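Local coordinates for HD domain protein (Enterococcus faecalis, PDB 4LRL), which probably hydrolyses deoxyribonucleoside triphosphates, with dGTPase activity, as a nucleotide-regulated HD-domain phosphohydrolase whose subunits bind dGTP, dTTP and a metal ion, at residues Tyr464-Phe467 against Ser468-Ile471. Sequence-based numbering, arbitrary orientation. Where two conformers were deposited one is given.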
loop_
_atom_site.group_PDB
_atom_site.type_symbol
_atom_site.label_atom_id
_atom_site.label_comp_id
_atom_site.label_asym_id
_atom_site.label_seq_id
_atom_site.Cartn_x
_atom_site.Cartn_y
_atom_site.Cartn_z
ATOM N N TYR C 464 20.673 -42.764 -8.018
ATOM C CA TYR C 464 19.807 -41.700 -7.488
ATOM C C TYR C 464 19.878 -41.621 -5.959
ATOM O O TYR C 464 19.940 -40.523 -5.397
ATOM C CB TYR C 464 18.354 -41.874 -7.954
ATOM C CG TYR C 464 18.134 -41.662 -9.443
ATOM C CD1 TYR C 464 18.441 -40.442 -10.048
ATOM C CD2 TYR C 464 17.602 -42.678 -10.241
ATOM C CE1 TYR C 464 18.242 -40.243 -11.406
ATOM C CE2 TYR C 464 17.393 -42.485 -11.604
ATOM C CZ TYR C 464 17.717 -41.266 -12.175
ATOM O OH TYR C 464 17.513 -41.062 -13.518
ATOM N N ARG C 465 19.878 -42.784 -5.304
ATOM C CA ARG C 465 20.010 -42.830 -3.853
ATOM C C ARG C 465 21.410 -42.393 -3.409
ATOM O O ARG C 465 21.544 -41.639 -2.445
ATOM C CB ARG C 465 19.636 -44.210 -3.299
ATOM C CG ARG C 465 18.134 -44.504 -3.359
ATOM C CD ARG C 465 17.771 -45.793 -2.633
ATOM N NE ARG C 465 18.447 -46.960 -3.195
ATOM C CZ ARG C 465 17.937 -47.737 -4.146
ATOM N NH1 ARG C 465 16.738 -47.475 -4.650
ATOM N NH2 ARG C 465 18.627 -48.779 -4.595
ATOM N N GLU C 466 22.438 -42.834 -4.125
ATOM C CA GLU C 466 23.810 -42.437 -3.826
ATOM C C GLU C 466 23.947 -40.920 -3.937
ATOM O O GLU C 466 24.399 -40.263 -3.000
ATOM C CB GLU C 466 24.800 -43.161 -4.748
ATOM C CG GLU C 466 26.261 -42.709 -4.613
ATOM C CD GLU C 466 26.930 -43.135 -3.313
ATOM O OE1 GLU C 466 26.244 -43.641 -2.398
ATOM O OE2 GLU C 466 28.157 -42.955 -3.204
ATOM N N PHE C 467 23.515 -40.372 -5.068
ATOM C CA PHE C 467 23.490 -38.930 -5.266
ATOM C C PHE C 467 22.748 -38.180 -4.150
ATOM O O PHE C 467 23.277 -37.200 -3.602
ATOM C CB PHE C 467 22.887 -38.573 -6.630
ATOM C CG PHE C 467 22.865 -37.099 -6.898
ATOM C CD1 PHE C 467 23.893 -36.496 -7.617
ATOM C CD2 PHE C 467 21.830 -36.303 -6.399
ATOM C CE1 PHE C 467 23.882 -35.121 -7.850
ATOM C CE2 PHE C 467 21.806 -34.931 -6.632
ATOM C CZ PHE C 467 22.832 -34.336 -7.358
ATOM N N SER C 468 21.542 -38.647 -3.817
ATOM C CA SER C 468 20.682 -38.010 -2.810
ATOM C C SER C 468 21.341 -37.884 -1.446
ATOM O O SER C 468 21.111 -36.907 -0.736
ATOM C CB SER C 468 19.362 -38.777 -2.652
ATOM O OG SER C 468 18.650 -38.837 -3.875
ATOM N N SER C 469 22.156 -38.876 -1.083
ATOM C CA SER C 469 22.825 -38.904 0.222
ATOM C C SER C 469 23.848 -37.768 0.399
ATOM O O SER C 469 24.310 -37.519 1.518
ATOM C CB SER C 469 23.479 -40.266 0.464
ATOM O OG SER C 469 24.485 -40.525 -0.502
ATOM N N TYR C 470 24.172 -37.078 -0.696
ATOM C CA TYR C 470 25.078 -35.927 -0.670
ATOM C C TYR C 470 24.365 -34.567 -0.562
ATOM O O TYR C 470 25.028 -33.533 -0.407
ATOM C CB TYR C 470 25.990 -35.936 -1.899
ATOM C CG TYR C 470 27.091 -36.971 -1.816
ATOM C CD1 TYR C 470 26.919 -38.250 -2.353
ATOM C CD2 TYR C 470 28.296 -36.678 -1.178
ATOM C CE1 TYR C 470 27.927 -39.206 -2.264
ATOM C CE2 TYR C 470 29.310 -37.622 -1.084
ATOM C CZ TYR C 470 29.120 -38.882 -1.631
ATOM O OH TYR C 470 30.124 -39.815 -1.534
ATOM N N ILE C 471 23.032 -34.575 -0.646
ATOM C CA ILE C 471 22.238 -33.345 -0.585
ATOM C C ILE C 471 21.374 -33.344 0.665
ATOM O O ILE C 471 20.443 -34.142 0.787
ATOM C CB ILE C 471 21.322 -33.156 -1.827
ATOM C CG1 ILE C 471 22.106 -33.308 -3.139
ATOM C CG2 ILE C 471 20.577 -31.812 -1.751
ATOM C CD1 ILE C 471 23.293 -32.366 -3.291
HETATM O O HOH W 1 28.883 -42.081 -0.989
#
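Two donors of one residue grip Tyr464 O: Ser468 N closes the i to i+4 helical bond at 2.9 Å, and Ser468 OG adds a second at 2.6 Å, the two reaching the oxygen from opposite faces of the carbonyl plane. With chi1 at -59°, the hydroxyl lies beside its own backbone N and bends back onto the preceding turn, a place serine fills well because its short side chain carries a hydroxyl that can donate to a carbonyl there. Ser469 OG reaches one residue less far back, donating to Glu466 O at 2.5 Å, while Ser469 N bonds to Arg465 O. The pattern then tightens: Tyr470 N turns to Phe467 O (3.0 Å), three residues back, and meets it from above the carbonyl plane. Glu466, bent at chi2 (71°), brings OE2 to the edge of the Tyr470 ring, in its plane, 3.9 Å from CE1, with the carboxylate turned 84° to the ring. A water links Glu466 OE2 to Tyr470 OH, and the same OE2 is also bonded by Tyr370 of helix 361-377. Phe467 CE2 touches Ile471 CG1 at 3.9 Å; the large apolar ring is buried, with Phe444 meeting it edge-to-face and Ile375 packed against it. This is a helix C-terminus that tightens as it ends: i to i+4 pairing gives way to i to i+3, and a type I turn, Ser468 to Ile471, leads helix 461-468 into strand 471-472.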